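Local structure of phospholipase A1 (Streptomyces albidoflavus, 4HYQ) at residues C28-K33 / F48-C53; Q97-C102 / E158-A163. The protein probably hydrolyses the sn-1 ester bond of glycerophospholipids, releasing a fatty acid, as a lipase of the GDSL family within the SGNH hydrolase clan. All blocks are in the same frame, centred on the assembly; numbering follows the deposited sequence.

Interaction 1 (C28-K33 / F48-C53); sequences CRRTPK and FDFVAC
In R30, CG sits anti to the carbonyl carbon (chi1 -74°) and a bend at chi3 turns NE aside, while the CG of F50 lies anti to its own backbone N. The two side chains run past one another in opposing senses. R30 CD rides over one face of the F50 ring as a CH-pi contact, 3.8 Å from the ring centroid and displaced toward the rim. At the ring edge, T31 O approaches F50 CE2 to 3.6 Å. Beyond the bend, R30 NH1 donates to A52 O (2.9 Å), the acceptor close to the guanidinium plane and the donor above the carbonyl plane, while F50 O lies over a guanidinium face. An alanine in place of R30 would probably leave A52 O without this donor and take away the CD methylene over the F50 ring. A disulfide of 2.1 Å joins C28 SG to C53 SG with a chi3 of -81°. Toward the other end, T31 OG1 hydrogen-bonds to G19 O and accepts from K33 N in an ST turn. The contact pins the loop between helices 11-14 and 35-43 to the end of edge strand 47-50 and the residues after it, in the parallel-sheet α/β fold of SGNH hydrolases.

Interaction 2 (Q97-C102 / E158-A163); sequences QSEANC and EGERTA
The side chain of E160 lies over the first turn of helix 99-115, its CG packed 3.6 Å from E99 CG and equally close to C102 SG. The chain runs extended beyond CG, and E160 OE2 comes within 3.3 Å of E99 CA and 3.4 Å of C102 CB. No direct hydrogen bond crosses between the two segments; the touching is by methylene groups, sulphur and a carboxylate oxygen from each glutamate. E99 runs slantwise across E160, its CG anti to the backbone N (chi1 -173°), and E99 OE2 reaches G159 CA at 3.6 Å. With E99 placed as it is, a CB on G159 would come too close to E99 OE2. A water connects the two helix starts, donating to E99 OE1 and accepting from G159 N at 3.0 Å. The contact joins the N-terminal turns of two helices, 99-115 and 158-181, the first introduced by S98 as N-cap, whose OG accepts from N101 N. C102 also forms a disulfide with C94, tying this turn back to helix 87-96. E99 OE1 and E160 OE1, of like charge, lie 5.1 Å apart. Both have a partner in T157: E99 OE1 hydrogen-bonds to T157 OG1, and E160 OE1 accepts from T157 N. These bonds and the nearby helix N-termini would be expected to ease the repulsion between the like charges.

How the interactions relate
Interactions 1 and 2 lie on opposite sides of the chain's centre, with about 23 Å between their nearest atoms, and share no helix or strand. Both are partly buried, but 28-33 / 48-53 sits nearer the middle, about 13 Å from the chain centre to its own, against about 22 Å for 97-102 / 158-163. The first attaches a loop to the edge of the parallel sheet through a covalent link, a direct hydrogen bond and a CH-pi contact from an arginine methylene to a phenylalanine. The second joins two helix starts by van der Waals packing and a bridging water. A disulfide features in each, yet it spans the segments in interaction 1, whereas in interaction 2 it leads to another helix.

Interaction 1 (C28-K33 / F48-C53)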
loop_
_atom_site.group_PDB
_atom_site.type_symbol
_atom_site.label_atom_id
_atom_site.label_comp_id
_atom_site.label_asym_id
_atom_site.label_seq_id
_atom_site.Cartn_x
_atom_site.Cartn_y
_atom_site.Cartn_z
ATOM N N CYS A 28 -5.656 1.199 -13.815
ATOM C CA CYS A 28 -5.458 0.478 -12.551
ATOM C C CYS A 28 -4.020 0.040 -12.414
ATOM O O CYS A 28 -3.518 -0.179 -11.309
ATOM C CB CYS A 28 -6.349 -0.753 -12.471
ATOM S SG CYS A 28 -8.078 -0.356 -12.093
ATOM N N ARG A 29 -3.362 -0.122 -13.555
ATOM C CA ARG A 29 -1.971 -0.535 -13.598
ATOM C C ARG A 29 -1.562 -1.707 -12.701
ATOM O O ARG A 29 -0.757 -1.568 -11.767
ATOM C CB ARG A 29 -1.050 0.676 -13.352
ATOM C CG ARG A 29 -0.997 1.646 -14.554
ATOM C CD ARG A 29 0.218 2.595 -14.468
ATOM N NE ARG A 29 0.384 3.374 -15.694
ATOM C CZ ARG A 29 -0.372 4.415 -16.041
ATOM N NH1 ARG A 29 -1.356 4.835 -15.254
ATOM N NH2 ARG A 29 -0.172 5.018 -17.209
ATOM N N ARG A 30 -2.135 -2.869 -12.995
ATOM C CA ARG A 30 -1.756 -4.098 -12.314
ATOM C C ARG A 30 -0.633 -4.671 -13.171
ATOM O O ARG A 30 -0.627 -4.474 -14.389
ATOM C CB ARG A 30 -2.920 -5.090 -12.269
ATOM C CG ARG A 30 -3.991 -4.688 -11.279
ATOM C CD ARG A 30 -5.082 -5.749 -11.216
ATOM N NE ARG A 30 -5.909 -5.781 -12.415
ATOM C CZ ARG A 30 -6.989 -5.028 -12.600
ATOM N NH1 ARG A 30 -7.394 -4.163 -11.662
ATOM N NH2 ARG A 30 -7.676 -5.149 -13.723
ATOM N N THR A 31 0.307 -5.370 -12.539
ATOM C CA THR A 31 1.434 -5.966 -13.244
ATOM C C THR A 31 1.811 -7.313 -12.646
ATOM O O THR A 31 1.595 -7.554 -11.450
ATOM C CB THR A 31 2.692 -5.037 -13.214
ATOM O OG1 THR A 31 3.873 -5.824 -13.453
ATOM C CG2 THR A 31 2.835 -4.337 -11.858
ATOM N N PRO A 32 2.349 -8.226 -13.477
ATOM C CA PRO A 32 2.757 -9.549 -12.991
ATOM C C PRO A 32 3.965 -9.459 -12.073
ATOM O O PRO A 32 4.363 -10.455 -11.456
ATOM C CB PRO A 32 3.052 -10.319 -14.279
ATOM C CG PRO A 32 3.488 -9.244 -15.226
ATOM C CD PRO A 32 2.493 -8.143 -14.944
ATOM N N LYS A 33 4.545 -8.263 -11.970
ATOM C CA LYS A 33 5.683 -8.037 -11.101
ATOM C C LYS A 33 5.250 -7.613 -9.696
ATOM O O LYS A 33 6.089 -7.462 -8.809
ATOM C CB LYS A 33 6.624 -6.980 -11.713
ATOM C CG LYS A 33 7.200 -7.432 -13.059
ATOM C CD LYS A 33 8.389 -6.581 -13.479
ATOM C CE LYS A 33 9.182 -7.278 -14.559
ATOM N NZ LYS A 33 10.484 -6.575 -14.776
ATOM N N PHE A 48 -7.245 -17.145 -8.942
ATOM C CA PHE A 48 -6.542 -15.914 -8.604
ATOM C C PHE A 48 -7.256 -14.745 -9.266
ATOM O O PHE A 48 -7.363 -14.691 -10.500
ATOM C CB PHE A 48 -5.090 -16.010 -9.089
ATOM C CG PHE A 48 -4.313 -14.731 -8.941
ATOM C CD1 PHE A 48 -4.389 -13.994 -7.762
ATOM C CD2 PHE A 48 -3.503 -14.269 -9.971
ATOM C CE1 PHE A 48 -3.670 -12.804 -7.608
ATOM C CE2 PHE A 48 -2.779 -13.080 -9.830
ATOM C CZ PHE A 48 -2.863 -12.350 -8.640
ATOM N N ASP A 49 -7.789 -13.843 -8.448
ATOM C CA ASP A 49 -8.463 -12.657 -8.961
ATOM C C ASP A 49 -7.717 -11.449 -8.422
ATOM O O ASP A 49 -7.708 -11.187 -7.224
ATOM C CB ASP A 49 -9.918 -12.631 -8.537
ATOM C CG ASP A 49 -10.715 -13.751 -9.173
ATOM O OD1 ASP A 49 -10.837 -13.760 -10.415
ATOM O OD2 ASP A 49 -11.201 -14.628 -8.436
ATOM N N PHE A 50 -7.085 -10.724 -9.340
ATOM C CA PHE A 50 -6.262 -9.555 -9.023
ATOM C C PHE A 50 -7.098 -8.332 -9.381
ATOM O O PHE A 50 -7.237 -8.003 -10.566
ATOM C CB PHE A 50 -4.999 -9.647 -9.893
ATOM C CG PHE A 50 -3.873 -8.735 -9.491
ATOM C CD1 PHE A 50 -3.971 -7.873 -8.401
ATOM C CD2 PHE A 50 -2.697 -8.751 -10.224
ATOM C CE1 PHE A 50 -2.895 -7.031 -8.062
ATOM C CE2 PHE A 50 -1.620 -7.919 -9.893
ATOM C CZ PHE A 50 -1.723 -7.064 -8.814
ATOM N N VAL A 51 -7.666 -7.668 -8.374
ATOM C CA VAL A 51 -8.510 -6.515 -8.637
ATOM C C VAL A 51 -8.050 -5.183 -8.044
ATOM O O VAL A 51 -8.792 -4.186 -8.090
ATOM C CB VAL A 51 -9.977 -6.795 -8.218
ATOM C CG1 VAL A 51 -10.559 -7.873 -9.124
ATOM C CG2 VAL A 51 -10.041 -7.250 -6.746
ATOM N N ALA A 52 -6.830 -5.165 -7.507
ATOM C CA ALA A 52 -6.253 -3.938 -6.962
ATOM C C ALA A 52 -6.198 -2.878 -8.071
ATOM O O ALA A 52 -6.030 -3.206 -9.250
ATOM C CB ALA A 52 -4.841 -4.222 -6.416
ATOM N N CYS A 53 -6.303 -1.612 -7.689
ATOM C CA CYS A 53 -6.323 -0.542 -8.676
ATOM C C CYS A 53 -5.618 0.716 -8.191
ATOM O O CYS A 53 -5.890 1.203 -7.101
ATOM C CB CYS A 53 -7.786 -0.237 -9.036
ATOM S SG CYS A 53 -8.000 0.887 -10.464
#

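Interaction 2 (Q97-C102 / E158-A163)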
loop_
_atom_site.group_PDB
_atom_site.type_symbol
_atom_site.label_atom_id
_atom_site.label_comp_id
_atom_site.label_asym_id
_atom_site.label_seq_id
_atom_site.Cartn_x
_atom_site.Cartn_y
_atom_site.Cartn_z
ATOM N N GLN A 97 5.514 22.977 -2.728
ATOM C CA GLN A 97 5.348 24.151 -1.871
ATOM C C GLN A 97 6.448 24.281 -0.811
ATOM O O GLN A 97 7.495 23.639 -0.918
ATOM C CB GLN A 97 3.941 24.140 -1.253
ATOM C CG GLN A 97 2.844 23.977 -2.316
ATOM C CD GLN A 97 1.437 24.178 -1.776
ATOM O OE1 GLN A 97 1.245 24.391 -0.585
ATOM N NE2 GLN A 97 0.446 24.125 -2.667
ATOM N N SER A 98 6.233 25.117 0.198
ATOM C CA SER A 98 7.251 25.332 1.230
ATOM C C SER A 98 7.187 24.289 2.336
ATOM O O SER A 98 6.201 23.569 2.461
ATOM C CB SER A 98 7.074 26.708 1.868
ATOM O OG SER A 98 6.022 26.673 2.825
ATOM N N GLU A 99 8.236 24.232 3.151
ATOM C CA GLU A 99 8.271 23.283 4.254
ATOM C C GLU A 99 7.057 23.495 5.161
ATOM O O GLU A 99 6.434 22.532 5.605
ATOM C CB GLU A 99 9.564 23.434 5.062
ATOM C CG GLU A 99 9.726 22.342 6.118
ATOM C CD GLU A 99 11.115 22.292 6.729
ATOM O OE1 GLU A 99 12.102 22.536 6.007
ATOM O OE2 GLU A 99 11.220 21.984 7.934
ATOM N N ALA A 100 6.721 24.756 5.424
ATOM C CA ALA A 100 5.584 25.096 6.266
ATOM C C ALA A 100 4.284 24.558 5.686
ATOM O O ALA A 100 3.429 24.039 6.414
ATOM C CB ALA A 100 5.481 26.599 6.422
ATOM N N ASN A 101 4.126 24.702 4.375
ATOM C CA ASN A 101 2.924 24.226 3.705
ATOM C C ASN A 101 2.864 22.713 3.812
ATOM O O ASN A 101 1.788 22.133 3.970
ATOM C CB ASN A 101 2.924 24.590 2.223
ATOM C CG ASN A 101 2.843 26.088 1.972
ATOM O OD1 ASN A 101 2.060 26.815 2.603
ATOM N ND2 ASN A 101 3.631 26.552 1.027
ATOM N N CYS A 102 4.026 22.079 3.689
ATOM C CA CYS A 102 4.117 20.628 3.765
ATOM C C CYS A 102 3.670 20.128 5.132
ATOM O O CYS A 102 2.845 19.218 5.220
ATOM C CB CYS A 102 5.550 20.174 3.477
ATOM S SG CYS A 102 5.886 18.385 3.652
ATOM N N GLU A 158 14.875 17.821 5.735
ATOM C CA GLU A 158 14.812 16.901 6.847
ATOM C C GLU A 158 13.486 17.037 7.579
ATOM O O GLU A 158 12.858 16.035 7.925
ATOM C CB GLU A 158 15.969 17.170 7.815
ATOM C CG GLU A 158 15.850 16.449 9.167
ATOM C CD GLU A 158 17.029 16.737 10.097
ATOM O OE1 GLU A 158 18.166 16.324 9.771
ATOM O OE2 GLU A 158 16.823 17.380 11.153
ATOM N N GLY A 159 13.069 18.277 7.817
ATOM C CA GLY A 159 11.819 18.503 8.511
ATOM C C GLY A 159 10.638 17.891 7.781
ATOM O O GLY A 159 9.720 17.365 8.415
ATOM N N GLU A 160 10.656 17.957 6.450
ATOM C CA GLU A 160 9.561 17.402 5.645
ATOM C C GLU A 160 9.609 15.878 5.658
ATOM O O GLU A 160 8.571 15.217 5.775
ATOM C CB GLU A 160 9.632 17.931 4.204
ATOM C CG GLU A 160 9.311 19.421 4.097
ATOM C CD GLU A 160 9.524 19.981 2.701
ATOM O OE1 GLU A 160 10.579 19.709 2.102
ATOM O OE2 GLU A 160 8.637 20.705 2.205
ATOM N N ARG A 161 10.813 15.324 5.545
ATOM C CA ARG A 161 10.977 13.874 5.574
ATOM C C ARG A 161 10.512 13.316 6.913
ATOM O O ARG A 161 9.892 12.262 6.978
ATOM C CB ARG A 161 12.433 13.493 5.381
ATOM C CG ARG A 161 12.962 13.765 4.012
ATOM C CD ARG A 161 14.355 13.230 3.946
ATOM N NE ARG A 161 15.192 14.070 3.116
ATOM C CZ ARG A 161 16.510 13.947 3.034
ATOM N NH1 ARG A 161 17.143 13.012 3.737
ATOM N NH2 ARG A 161 17.189 14.764 2.248
ATOM N N THR A 162 10.835 14.027 7.985
ATOM C CA THR A 162 10.450 13.610 9.325
ATOM C C THR A 162 8.938 13.606 9.482
ATOM O O THR A 162 8.354 12.679 10.052
ATOM C CB THR A 162 11.062 14.550 10.373
ATOM O OG1 THR A 162 12.489 14.415 10.340
ATOM C CG2 THR A 162 10.543 14.227 11.745
ATOM N N ALA A 163 8.308 14.651 8.964
ATOM C CA ALA A 163 6.869 14.794 9.045
ATOM C C ALA A 163 6.179 13.708 8.236
ATOM O O ALA A 163 5.208 13.110 8.692
ATOM C CB ALA A 163 6.458 16.173 8.540
HETATM O O HOH W 1 14.448 20.905 7.304
#